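Local coordinates for protein putative thioesterase II (Thermobifida fusca, PDB 3BBJ) that probably hydrolyses acyl-CoA thioesters, as a putative type II thioesterase built from two hot-dog domains in one chain, at residues T43-S48 and V90-F95; S53-A58 and T108-P113; V59-H64 and L220-R225; A226-G231 and R259-S264. All coordinates share one frame; numbering follows the deposited sequence.

Contact 1 (T43-S48 and V90-F95); sequences TVLQRS and VQTTLF
Leu45 lays its CD2 methyl on strand 90-95, across Thr92 and Leu94: CD2 stands 3.5 Å from Thr92 OG1 and 3.8 Å from Leu94 CB. Its CG lies anti to the carbonyl carbon (chi1 -72°), a position that suits a helix and sends the branched end obliquely across both strand residues. Thr92 shows the helix both of its branches. The CG2 methyl packs 3.8 Å from Leu45 CB, while OG1, anti to the backbone N, turns to Ser48 one helical turn further on. Thr92 OG1 donates to Ser48 OG at 2.7 Å, and Ser48 OG in turn donates to the carbonyl of Leu45, a very short 2.4 Å between Ser48 OG and Leu45 O that lies in the carbonyl plane on a lone pair. Ser48 needs chi1 of 60° to reach it, the crowded position between N and carbonyl carbon. The relay satisfies two buried hydroxyls, so small polar residues fit where helix and strand come closest. The segment axes approach to 8.3 Å and cross at 136°. This is the hot-dog arrangement, a long helix wrapped by a curved antiparallel sheet: helix 38-51 rests its Leu45 also on Leu102 of strand 99-109 and Tyr63 of strand 57-65, while Val44 and Thr92 both touch Ile76 of strand 72-82, and helix 191-198 packs against Thr43 and Gln46.

Contact 2 (S53-A58 and T108-P113); sequences SDHLHA and TATLDP
Two imidazoles frame this junction. The His57 ring has Leu56 CB over the centre of one face, 3.7 Å above its plane, and at its edge the backbone N of Leu111, only 5° out of plane. Leu111 N donates to His57 ND1 at 3.0 Å, nearly straight at 163°, so that nitrogen acts as acceptor. The His55 ring carries Asp54 CG above the rim of one face and Thr110 OG1 at its edge; its NE2 is hydrogen-bonded to the carbonyl of Gly84, while its CB packs 3.5 Å from Ala109 C. From His57 onward the chains pair as the ends of antiparallel strands. His57 and Ala109 form a hydrogen-bonded pair, with His57 N to Ala109 O at 2.8 Å; Ala58 and Thr108 follow as a non-hydrogen-bonded pair. Beyond the strand, a side chain replaces the backbone partner: Leu56 N donates to Thr110 OG1 at 3.1 Å. Ser53 OG donates to Thr108 OG1 at 2.6 Å, hydroxyl to hydroxyl, while accepting from His55 N in an ST turn. Small Ala109 suits the sheet face it shares with His57, where Trp246 of the second subunit packs against it. Because Leu111 N can only donate, His57 ND1 accepts with its lone pair, consistent with a neutral ring whose proton is on NE2; His55 NE2, facing a carbonyl, should carry a proton.

Contact 3 (V59-H64 and L220-R225); sequences VSSSYH and LTWHLR
The seam between the two hot-dog halves of the chain runs here, where strand 59-64 of the N-terminal family region pairs antiparallel with strand 220-224 of the C-terminal one. Ser61 and Trp222 form a hydrogen-bonded pair, with Trp222 N to Ser61 O at 2.9 Å, and so do Tyr63 and Leu220, with Tyr63 N to Leu220 O at 2.7 Å. On the face of Ser61, Tyr63 and Trp222, the two aromatic side chains run side by side in one direction, Tyr63 CE2 reaching the indole edge 4.2 Å from Trp222 NE1. Trp222 takes the crowded chi1 of 83°, which brings Trp222 NE1 to 3.8 Å from Ser61 CB. Water 1 joins all three: it accepts from Trp222 NE1 and bonds Ser61 OG, and water 1 O lies 2.6 Å from Tyr63 OH. Water 2 sits over the indole centre, bonded to Ser61 OG and donating to Trp222 O. Small Ser61 sits beside the indole nitrogen and supplies a hydroxyl to both waters. This is the side that faces the helices in the double hot-dog fold, and Met42 of helix 38-51 covers Tyr63, Leu220 and Trp222. On the other face, Ser60 OG donates to His223 ND1 at 3.0 Å, 20° out of the ring plane, beside the classic bulge that Val59 and Ser60 make opposite Ala107. There too Ser62 OG bonds His64 of the second subunit, and Thr221, held by Glu219, meets Thr221 of that subunit.

Contact 4 (A226-G231 and R259-S264); sequences AIPEPG and RLVAQS
The guanidinium of Arg259 is turned edge-on to the loop 226-231, so that both terminal nitrogens point at one carbonyl oxygen, that of Ile227. Arg259 NH1 donates to Ile227 O at 3.2 Å with an angle of 157° at the hydrogen, and Arg259 NH2 adds a weak bond to Ile227 O at 3.3 Å. The oxygen lies in the guanidinium plane, yet NH1 stands 43° above the plane of the carbonyl, so the grip is not on a lone pair. A bend at chi3 (66°) in the arginine chain folds the head back over the loop and brings one face of the guanidinium over the methyl of Ala226, with Ala226 CB 3.8 Å from Arg259 NH2. The Ala226 CB methyl also abuts the strand backbone, 3.4 Å from Leu260 O, and a small side chain suits so close an approach. Two residues on from Arg259, Val261 turns its CG1 branch, anti to its carbonyl carbon, against the ring of Pro228, with Pro228 CB 3.6 Å from Val261 CG1. Val261 and Ala262 together face Leu253 in a classic beta bulge, at the start of strand 260-269. Pro228 rests on Pro191 and Leu192 of helix 191-198, so it is held between that helix and Val261 of the strand. The stronger partner of Arg259 is Asp255, which forms a salt bridge with NH1. The arginine charge is thus probably balanced by Asp255, while NH1, and more weakly NH2, also donates to the Ile227 carbonyl, linking the loop after strand 217-224 to the residue that leads into strand 260-269.

How the contacts relate
Contacts 2, 3 and 4 touch one another, their centres about 13 to 14 Å apart; the centre of contact 1 is about 12 Å from that of contact 3 and about 16 Å from that of contact 2, and it touches both. Strand 57-65 serves contacts 2 and 3, with strands 99-109 and 217-224 on its two sides; strand 260-269 follows next to 217-224, with probable backbone hydrogen bonds from His223 N to Gln263 O and Arg225 N to Val261 O. Segments of contacts 1, 2 and 3 alternate along the sequence, whereas contact 4 comes last. Contacts 1 and 2 belong to the N-terminal hot-dog region, contact 4 to the C-terminal one, and contact 3 joins them into one continuous unit.

Contact 1 (T43-S48 and V90-F95)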
loop_
_atom_site.group_PDB
_atom_site.type_symbol
_atom_site.label_atom_id
_atom_site.label_comp_id
_atom_site.label_asym_id
_atom_site.label_seq_id
_atom_site.Cartn_x
_atom_site.Cartn_y
_atom_site.Cartn_z
ATOM N N THR A 43 3.193 13.531 -8.044
ATOM C CA THR A 43 2.959 14.896 -7.616
ATOM C C THR A 43 1.989 15.599 -8.560
ATOM O O THR A 43 1.065 16.305 -8.134
ATOM C CB THR A 43 4.314 15.665 -7.568
ATOM O OG1 THR A 43 5.111 15.169 -6.474
ATOM C CG2 THR A 43 4.096 17.137 -7.393
ATOM N N VAL A 44 2.218 15.382 -9.848
ATOM C CA VAL A 44 1.392 15.944 -10.912
ATOM C C VAL A 44 -0.003 15.320 -10.901
ATOM O O VAL A 44 -1.007 16.027 -11.047
ATOM C CB VAL A 44 2.077 15.741 -12.287
ATOM C CG1 VAL A 44 1.067 15.823 -13.423
ATOM C CG2 VAL A 44 3.198 16.764 -12.479
ATOM N N LEU A 45 -0.073 14.003 -10.730
ATOM C CA LEU A 45 -1.355 13.327 -10.685
ATOM C C LEU A 45 -2.103 13.728 -9.423
ATOM O O LEU A 45 -3.318 13.919 -9.462
ATOM C CB LEU A 45 -1.193 11.810 -10.738
ATOM C CG LEU A 45 -0.767 11.139 -12.047
ATOM C CD1 LEU A 45 -0.964 9.616 -11.887
ATOM C CD2 LEU A 45 -1.551 11.665 -13.261
ATOM N N GLN A 46 -1.389 13.891 -8.311
ATOM C CA GLN A 46 -2.044 14.320 -7.079
ATOM C C GLN A 46 -2.760 15.636 -7.298
ATOM O O GLN A 46 -3.876 15.817 -6.795
ATOM C CB GLN A 46 -1.052 14.440 -5.907
ATOM C CG GLN A 46 -1.698 14.932 -4.593
ATOM C CD GLN A 46 -0.746 14.890 -3.400
ATOM O OE1 GLN A 46 -0.312 13.823 -2.979
ATOM N NE2 GLN A 46 -0.445 16.063 -2.832
ATOM N N ARG A 47 -2.101 16.556 -8.015
ATOM C CA ARG A 47 -2.661 17.886 -8.286
ATOM C C ARG A 47 -3.959 17.818 -9.065
ATOM O O ARG A 47 -4.908 18.544 -8.777
ATOM C CB ARG A 47 -1.665 18.762 -9.065
ATOM C CG ARG A 47 -0.614 19.386 -8.192
ATOM C CD ARG A 47 -0.029 20.658 -8.787
ATOM N NE ARG A 47 0.439 21.539 -7.720
ATOM C CZ ARG A 47 1.619 21.456 -7.108
ATOM N NH1 ARG A 47 2.503 20.527 -7.440
ATOM N NH2 ARG A 47 1.917 22.315 -6.138
ATOM N N SER A 48 -3.979 16.951 -10.069
ATOM C CA SER A 48 -5.159 16.754 -10.876
ATOM C C SER A 48 -6.326 16.268 -10.035
ATOM O O SER A 48 -7.466 16.683 -10.240
ATOM C CB SER A 48 -4.870 15.734 -11.981
ATOM O OG SER A 48 -4.488 14.475 -11.450
ATOM N N VAL A 90 -10.946 9.950 -6.331
ATOM C CA VAL A 90 -10.669 10.350 -7.710
ATOM C C VAL A 90 -9.626 9.432 -8.384
ATOM O O VAL A 90 -8.575 9.120 -7.824
ATOM C CB VAL A 90 -10.164 11.855 -7.776
ATOM C CG1 VAL A 90 -10.030 12.362 -9.244
ATOM C CG2 VAL A 90 -11.090 12.781 -6.973
ATOM N N GLN A 91 -9.951 8.992 -9.591
ATOM C CA GLN A 91 -9.033 8.243 -10.439
ATOM C C GLN A 91 -8.406 9.226 -11.433
ATOM O O GLN A 91 -9.097 10.074 -12.033
ATOM C CB GLN A 91 -9.792 7.141 -11.159
ATOM C CG GLN A 91 -9.020 6.257 -12.097
ATOM C CD GLN A 91 -9.899 5.117 -12.612
ATOM O OE1 GLN A 91 -10.290 5.092 -13.785
ATOM N NE2 GLN A 91 -10.268 4.201 -11.716
ATOM N N THR A 92 -7.090 9.127 -11.575
ATOM C CA THR A 92 -6.336 10.030 -12.428
ATOM C C THR A 92 -5.292 9.202 -13.176
ATOM O O THR A 92 -4.576 8.379 -12.571
ATOM C CB THR A 92 -5.691 11.164 -11.592
ATOM O OG1 THR A 92 -4.898 12.013 -12.433
ATOM C CG2 THR A 92 -4.825 10.598 -10.455
ATOM N N THR A 93 -5.251 9.383 -14.498
ATOM C CA THR A 93 -4.348 8.624 -15.359
ATOM C C THR A 93 -3.506 9.563 -16.243
ATOM O O THR A 93 -4.024 10.521 -16.844
ATOM C CB THR A 93 -5.146 7.653 -16.238
ATOM O OG1 THR A 93 -6.067 6.913 -15.422
ATOM C CG2 THR A 93 -4.212 6.687 -16.998
ATOM N N LEU A 94 -2.203 9.265 -16.320
ATOM C CA LEU A 94 -1.263 10.060 -17.112
ATOM C C LEU A 94 -0.977 9.388 -18.445
ATOM O O LEU A 94 -0.667 8.195 -18.488
ATOM C CB LEU A 94 0.046 10.252 -16.363
ATOM C CG LEU A 94 1.130 11.072 -17.046
ATOM C CD1 LEU A 94 0.643 12.507 -17.279
ATOM C CD2 LEU A 94 2.407 11.052 -16.193
ATOM N N PHE A 95 -1.080 10.185 -19.517
ATOM C CA PHE A 95 -0.827 9.732 -20.882
ATOM C C PHE A 95 0.303 10.516 -21.516
ATOM O O PHE A 95 0.497 11.696 -21.237
ATOM C CB PHE A 95 -2.057 9.930 -21.740
ATOM C CG PHE A 95 -3.233 9.141 -21.303
ATOM C CD1 PHE A 95 -4.048 9.601 -20.280
ATOM C CD2 PHE A 95 -3.555 7.954 -21.933
ATOM C CE1 PHE A 95 -5.164 8.860 -19.876
ATOM C CE2 PHE A 95 -4.681 7.211 -21.532
ATOM C CZ PHE A 95 -5.479 7.665 -20.504
#

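Contact 2 (S53-A58 and T108-P113)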
loop_
_atom_site.group_PDB
_atom_site.type_symbol
_atom_site.label_atom_id
_atom_site.label_comp_id
_atom_site.label_asym_id
_atom_site.label_seq_id
_atom_site.Cartn_x
_atom_site.Cartn_y
_atom_site.Cartn_z
ATOM N N SER A 53 -11.672 17.601 -6.549
ATOM C CA SER A 53 -12.246 17.192 -5.282
ATOM C C SER A 53 -12.683 18.352 -4.416
ATOM O O SER A 53 -12.103 19.444 -4.467
ATOM C CB SER A 53 -11.216 16.372 -4.501
ATOM O OG SER A 53 -11.684 16.039 -3.204
ATOM N N ASP A 54 -13.684 18.064 -3.585
ATOM C CA ASP A 54 -14.223 19.008 -2.609
ATOM C C ASP A 54 -13.457 18.944 -1.281
ATOM O O ASP A 54 -13.700 19.730 -0.380
ATOM C CB ASP A 54 -15.742 18.784 -2.393
ATOM C CG ASP A 54 -16.153 17.301 -2.427
ATOM O OD1 ASP A 54 -15.296 16.426 -2.666
ATOM O OD2 ASP A 54 -17.347 17.007 -2.231
ATOM N N HIS A 55 -12.520 18.011 -1.171
ATOM C CA HIS A 55 -11.694 17.880 0.018
ATOM C C HIS A 55 -10.268 18.304 -0.290
ATOM O O HIS A 55 -9.823 18.247 -1.441
ATOM C CB HIS A 55 -11.741 16.452 0.521
ATOM C CG HIS A 55 -13.125 15.980 0.828
ATOM N ND1 HIS A 55 -13.859 16.470 1.884
ATOM C CD2 HIS A 55 -13.909 15.062 0.218
ATOM C CE1 HIS A 55 -15.037 15.873 1.910
ATOM N NE2 HIS A 55 -15.094 15.012 0.909
ATOM N N LEU A 56 -9.548 18.703 0.752
ATOM C CA LEU A 56 -8.253 19.351 0.589
ATOM C C LEU A 56 -7.045 18.433 0.434
ATOM O O LEU A 56 -6.054 18.849 -0.170
ATOM C CB LEU A 56 -7.997 20.312 1.759
ATOM C CG LEU A 56 -8.975 21.486 1.893
ATOM C CD1 LEU A 56 -8.514 22.452 2.997
ATOM C CD2 LEU A 56 -9.144 22.242 0.564
ATOM N N HIS A 57 -7.129 17.202 0.953
ATOM C CA HIS A 57 -5.937 16.334 1.080
ATOM C C HIS A 57 -6.051 14.958 0.503
ATOM O O HIS A 57 -7.110 14.353 0.531
ATOM C CB HIS A 57 -5.581 16.149 2.556
ATOM C CG HIS A 57 -5.524 17.429 3.307
ATOM N ND1 HIS A 57 -6.309 17.680 4.408
ATOM C CD2 HIS A 57 -4.832 18.564 3.066
ATOM C CE1 HIS A 57 -6.071 18.904 4.845
ATOM N NE2 HIS A 57 -5.180 19.463 4.046
ATOM N N ALA A 58 -4.908 14.462 0.048
ATOM C CA ALA A 58 -4.765 13.111 -0.492
ATOM C C ALA A 58 -4.380 12.196 0.670
ATOM O O ALA A 58 -3.206 12.135 1.062
ATOM C CB ALA A 58 -3.693 13.101 -1.559
ATOM N N THR A 108 -9.417 11.225 -1.075
ATOM C CA THR A 108 -9.195 12.578 -0.572
ATOM C C THR A 108 -10.175 12.862 0.545
ATOM O O THR A 108 -11.326 12.408 0.518
ATOM C CB THR A 108 -9.334 13.679 -1.657
ATOM O OG1 THR A 108 -10.713 13.996 -1.848
ATOM C CG2 THR A 108 -8.699 13.242 -2.995
ATOM N N ALA A 109 -9.688 13.597 1.535
ATOM C CA ALA A 109 -10.476 14.010 2.689
ATOM C C ALA A 109 -9.833 15.308 3.202
ATOM O O ALA A 109 -8.882 15.798 2.611
ATOM C CB ALA A 109 -10.467 12.937 3.757
ATOM N N THR A 110 -10.365 15.872 4.276
ATOM C CA THR A 110 -9.805 17.081 4.855
ATOM C C THR A 110 -9.413 16.768 6.277
ATOM O O THR A 110 -10.260 16.583 7.114
ATOM C CB THR A 110 -10.817 18.256 4.814
ATOM O OG1 THR A 110 -11.156 18.523 3.446
ATOM C CG2 THR A 110 -10.226 19.540 5.464
ATOM N N LEU A 111 -8.118 16.694 6.534
ATOM C CA LEU A 111 -7.620 16.411 7.864
ATOM C C LEU A 111 -7.606 17.669 8.724
ATOM O O LEU A 111 -7.514 18.779 8.210
ATOM C CB LEU A 111 -6.200 15.870 7.791
ATOM C CG LEU A 111 -5.960 14.572 7.021
ATOM C CD1 LEU A 111 -4.492 14.182 7.173
ATOM C CD2 LEU A 111 -6.898 13.494 7.522
ATOM N N ASP A 112 -7.661 17.462 10.034
ATOM C CA ASP A 112 -7.576 18.526 11.010
ATOM C C ASP A 112 -6.083 18.749 11.259
ATOM O O ASP A 112 -5.419 17.858 11.779
ATOM C CB ASP A 112 -8.320 18.106 12.295
ATOM C CG ASP A 112 -8.122 19.072 13.461
ATOM O OD1 ASP A 112 -7.490 20.135 13.295
ATOM O OD2 ASP A 112 -8.601 18.743 14.571
ATOM N N PRO A 113 -5.556 19.942 10.916
ATOM C CA PRO A 113 -4.136 20.187 11.159
ATOM C C PRO A 113 -3.725 20.236 12.623
ATOM O O PRO A 113 -2.530 20.152 12.902
ATOM C CB PRO A 113 -3.865 21.527 10.469
ATOM C CG PRO A 113 -5.182 22.175 10.321
ATOM C CD PRO A 113 -6.225 21.097 10.288
#

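Contact 3 (V59-H64 and L220-R225)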
loop_
_atom_site.group_PDB
_atom_site.type_symbol
_atom_site.label_atom_id
_atom_site.label_comp_id
_atom_site.label_asym_id
_atom_site.label_seq_id
_atom_site.Cartn_x
_atom_site.Cartn_y
_atom_site.Cartn_z
ATOM N N VAL A 59 -5.373 11.500 1.226
ATOM C CA VAL A 59 -5.168 10.702 2.443
ATOM C C VAL A 59 -4.668 9.288 2.169
ATOM O O VAL A 59 -3.843 8.776 2.937
ATOM C CB VAL A 59 -6.417 10.732 3.350
ATOM C CG1 VAL A 59 -6.300 9.719 4.466
ATOM C CG2 VAL A 59 -6.572 12.161 3.931
ATOM N N SER A 60 -5.163 8.659 1.098
ATOM C CA SER A 60 -4.578 7.401 0.613
ATOM C C SER A 60 -4.488 7.468 -0.891
ATOM O O SER A 60 -5.481 7.722 -1.561
ATOM C CB SER A 60 -5.388 6.166 1.009
ATOM O OG SER A 60 -5.671 6.177 2.391
ATOM N N SER A 61 -3.287 7.205 -1.406
ATOM C CA SER A 61 -3.022 7.254 -2.827
ATOM C C SER A 61 -2.317 5.967 -3.264
ATOM O O SER A 61 -1.245 5.649 -2.760
ATOM C CB SER A 61 -2.149 8.473 -3.127
ATOM O OG SER A 61 -2.697 9.660 -2.558
ATOM N N SER A 62 -2.935 5.243 -4.198
ATOM C CA SER A 62 -2.375 4.028 -4.799
ATOM C C SER A 62 -2.120 4.247 -6.277
ATOM O O SER A 62 -3.033 4.617 -7.039
ATOM C CB SER A 62 -3.327 2.850 -4.652
ATOM O OG SER A 62 -4.661 3.265 -4.855
ATOM N N TYR A 63 -0.881 3.977 -6.681
ATOM C CA TYR A 63 -0.452 4.208 -8.038
ATOM C C TYR A 63 0.102 2.928 -8.661
ATOM O O TYR A 63 0.921 2.216 -8.052
ATOM C CB TYR A 63 0.640 5.273 -8.058
ATOM C CG TYR A 63 0.255 6.653 -7.552
ATOM C CD1 TYR A 63 -0.286 7.595 -8.421
ATOM C CD2 TYR A 63 0.512 7.044 -6.235
ATOM C CE1 TYR A 63 -0.624 8.847 -8.000
ATOM C CE2 TYR A 63 0.193 8.327 -5.800
ATOM C CZ TYR A 63 -0.394 9.220 -6.696
ATOM O OH TYR A 63 -0.735 10.496 -6.319
ATOM N N HIS A 64 -0.325 2.667 -9.896
ATOM C CA HIS A 64 0.191 1.547 -10.692
ATOM C C HIS A 64 0.924 2.099 -11.900
ATOM O O HIS A 64 0.351 2.883 -12.640
ATOM C CB HIS A 64 -0.946 0.621 -11.091
ATOM C CG HIS A 64 -1.416 -0.235 -9.958
ATOM N ND1 HIS A 64 -1.065 -1.560 -9.836
ATOM C CD2 HIS A 64 -2.143 0.065 -8.854
ATOM C CE1 HIS A 64 -1.613 -2.052 -8.738
ATOM N NE2 HIS A 64 -2.259 -1.084 -8.117
ATOM N N LEU A 220 2.942 1.683 -5.849
ATOM C CA LEU A 220 3.220 2.446 -4.634
ATOM C C LEU A 220 1.898 2.954 -4.097
ATOM O O LEU A 220 1.098 3.538 -4.840
ATOM C CB LEU A 220 4.183 3.619 -4.898
ATOM C CG LEU A 220 4.566 4.553 -3.737
ATOM C CD1 LEU A 220 5.822 5.357 -4.051
ATOM C CD2 LEU A 220 3.431 5.504 -3.364
ATOM N N THR A 221 1.665 2.683 -2.813
ATOM C CA THR A 221 0.574 3.244 -2.054
ATOM C C THR A 221 1.163 3.975 -0.849
ATOM O O THR A 221 2.032 3.446 -0.163
ATOM C CB THR A 221 -0.378 2.196 -1.509
ATOM O OG1 THR A 221 -1.036 1.527 -2.591
ATOM C CG2 THR A 221 -1.431 2.871 -0.621
ATOM N N TRP A 222 0.697 5.195 -0.612
ATOM C CA TRP A 222 1.159 5.974 0.523
ATOM C C TRP A 222 0.003 6.730 1.215
ATOM O O TRP A 222 -0.988 7.103 0.603
ATOM C CB TRP A 222 2.313 6.903 0.117
ATOM C CG TRP A 222 1.888 8.173 -0.507
ATOM C CD1 TRP A 222 1.679 8.399 -1.826
ATOM C CD2 TRP A 222 1.625 9.411 0.160
ATOM N NE1 TRP A 222 1.296 9.695 -2.032
ATOM C CE2 TRP A 222 1.238 10.339 -0.828
ATOM C CE3 TRP A 222 1.665 9.823 1.494
ATOM C CZ2 TRP A 222 0.899 11.658 -0.526
ATOM C CZ3 TRP A 222 1.328 11.123 1.796
ATOM C CH2 TRP A 222 0.956 12.034 0.788
ATOM N N HIS A 223 0.141 6.913 2.514
ATOM C CA HIS A 223 -0.913 7.510 3.317
ATOM C C HIS A 223 -0.439 8.769 4.044
ATOM O O HIS A 223 0.643 8.782 4.636
ATOM C CB HIS A 223 -1.387 6.488 4.354
ATOM C CG HIS A 223 -1.817 5.185 3.765
ATOM N ND1 HIS A 223 -2.912 5.072 2.937
ATOM C CD2 HIS A 223 -1.329 3.933 3.910
ATOM C CE1 HIS A 223 -3.071 3.810 2.586
ATOM N NE2 HIS A 223 -2.121 3.097 3.159
ATOM N N LEU A 224 -1.268 9.804 4.008
ATOM C CA LEU A 224 -1.011 11.064 4.707
ATOM C C LEU A 224 -1.663 10.941 6.068
ATOM O O LEU A 224 -2.867 10.735 6.130
ATOM C CB LEU A 224 -1.652 12.238 3.969
ATOM C CG LEU A 224 -1.446 13.619 4.596
ATOM C CD1 LEU A 224 0.043 13.969 4.621
ATOM C CD2 LEU A 224 -2.252 14.664 3.840
ATOM N N ARG A 225 -0.882 11.110 7.140
ATOM C CA ARG A 225 -1.339 10.863 8.506
ATOM C C ARG A 225 -1.534 12.098 9.391
ATOM O O ARG A 225 -2.271 12.051 10.384
ATOM C CB ARG A 225 -0.341 9.932 9.189
ATOM C CG ARG A 225 -0.133 8.569 8.472
ATOM C CD ARG A 225 -1.443 7.892 8.104
ATOM N NE ARG A 225 -2.396 7.869 9.227
ATOM C CZ ARG A 225 -2.364 7.009 10.248
ATOM N NH1 ARG A 225 -1.422 6.074 10.335
ATOM N NH2 ARG A 225 -3.289 7.082 11.197
HETATM O O HOH W 1 -0.571 11.356 -3.869
HETATM O O HOH W 2 -2.048 9.772 -0.160
#

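Contact 4 (A226-G231 and R259-S264)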
loop_
_atom_site.group_PDB
_atom_site.type_symbol
_atom_site.label_atom_id
_atom_site.label_comp_id
_atom_site.label_asym_id
_atom_site.label_seq_id
_atom_site.Cartn_x
_atom_site.Cartn_y
_atom_site.Cartn_z
ATOM N N ALA A 226 -0.826 13.171 9.051
ATOM C CA ALA A 226 -0.888 14.454 9.747
ATOM C C ALA A 226 -0.467 15.517 8.742
ATOM O O ALA A 226 0.176 15.208 7.734
ATOM C CB ALA A 226 0.062 14.469 10.932
ATOM N N ILE A 227 -0.865 16.760 9.005
ATOM C CA ILE A 227 -0.530 17.887 8.165
ATOM C C ILE A 227 0.805 18.432 8.665
ATOM O O ILE A 227 0.880 18.925 9.791
ATOM C CB ILE A 227 -1.600 18.992 8.266
ATOM C CG1 ILE A 227 -2.980 18.468 7.812
ATOM C CG2 ILE A 227 -1.175 20.223 7.466
ATOM C CD1 ILE A 227 -3.092 18.088 6.331
ATOM N N PRO A 228 1.866 18.356 7.833
ATOM C CA PRO A 228 3.158 18.811 8.296
ATOM C C PRO A 228 3.331 20.314 8.140
ATOM O O PRO A 228 2.739 20.940 7.242
ATOM C CB PRO A 228 4.132 18.106 7.354
ATOM C CG PRO A 228 3.406 18.035 6.085
ATOM C CD PRO A 228 1.930 17.884 6.439
ATOM N N GLU A 229 4.152 20.887 9.011
ATOM C CA GLU A 229 4.549 22.274 8.845
ATOM C C GLU A 229 5.751 22.236 7.887
ATOM O O GLU A 229 6.460 21.233 7.837
ATOM C CB GLU A 229 4.909 22.921 10.194
ATOM C CG GLU A 229 4.456 24.377 10.349
ATOM C CD GLU A 229 2.931 24.555 10.283
ATOM O OE1 GLU A 229 2.227 23.983 11.143
ATOM O OE2 GLU A 229 2.437 25.286 9.391
ATOM N N PRO A 230 5.973 23.317 7.107
ATOM C CA PRO A 230 7.118 23.346 6.182
ATOM C C PRO A 230 8.462 23.023 6.821
ATOM O O PRO A 230 8.643 23.210 8.027
ATOM C CB PRO A 230 7.099 24.780 5.642
ATOM C CG PRO A 230 5.663 25.206 5.741
ATOM C CD PRO A 230 5.170 24.560 7.007
ATOM N N GLY A 231 9.374 22.506 5.998
ATOM C CA GLY A 231 10.723 22.176 6.428
ATOM C C GLY A 231 11.124 20.780 6.011
ATOM O O GLY A 231 10.287 20.008 5.500
ATOM N N ARG A 259 6.352 14.382 14.124
ATOM C CA ARG A 259 5.013 13.863 13.854
ATOM C C ARG A 259 5.016 13.068 12.572
ATOM O O ARG A 259 5.444 13.565 11.527
ATOM C CB ARG A 259 4.010 15.009 13.766
ATOM C CG ARG A 259 3.819 15.727 15.120
ATOM C CD ARG A 259 3.307 17.160 14.972
ATOM N NE ARG A 259 1.946 17.266 14.433
ATOM C CZ ARG A 259 1.616 17.653 13.201
ATOM N NH1 ARG A 259 2.532 17.980 12.312
ATOM N NH2 ARG A 259 0.335 17.714 12.852
ATOM N N LEU A 260 4.577 11.823 12.650
ATOM C CA LEU A 260 4.483 10.982 11.467
ATOM C C LEU A 260 3.501 11.636 10.483
ATOM O O LEU A 260 2.347 11.902 10.834
ATOM C CB LEU A 260 4.018 9.568 11.846
ATOM C CG LEU A 260 3.817 8.547 10.721
ATOM C CD1 LEU A 260 5.175 8.177 10.052
ATOM C CD2 LEU A 260 3.047 7.282 11.215
ATOM N N VAL A 261 3.966 11.894 9.267
ATOM C CA VAL A 261 3.131 12.519 8.238
ATOM C C VAL A 261 2.849 11.617 7.025
ATOM O O VAL A 261 1.822 11.775 6.401
ATOM C CB VAL A 261 3.737 13.884 7.735
ATOM C CG1 VAL A 261 3.808 14.900 8.864
ATOM C CG2 VAL A 261 5.116 13.676 7.143
ATOM N N ALA A 262 3.762 10.705 6.689
ATOM C CA ALA A 262 3.619 9.801 5.514
ATOM C C ALA A 262 4.093 8.380 5.811
ATOM O O ALA A 262 5.103 8.194 6.483
ATOM C CB ALA A 262 4.412 10.328 4.316
ATOM N N GLN A 263 3.344 7.399 5.297
ATOM C CA GLN A 263 3.693 5.972 5.353
ATOM C C GLN A 263 3.503 5.455 3.933
ATOM O O GLN A 263 2.396 5.489 3.399
ATOM C CB GLN A 263 2.760 5.180 6.260
ATOM C CG GLN A 263 2.842 5.484 7.735
ATOM C CD GLN A 263 1.795 4.726 8.520
ATOM O OE1 GLN A 263 0.599 5.045 8.468
ATOM N NE2 GLN A 263 2.234 3.723 9.263
ATOM N N SER A 264 4.596 4.988 3.343
ATOM C CA SER A 264 4.637 4.582 1.957
ATOM C C SER A 264 5.224 3.186 1.861
ATOM O O SER A 264 6.142 2.837 2.581
ATOM C CB SER A 264 5.525 5.563 1.164
ATOM O OG SER A 264 5.501 5.324 -0.242
#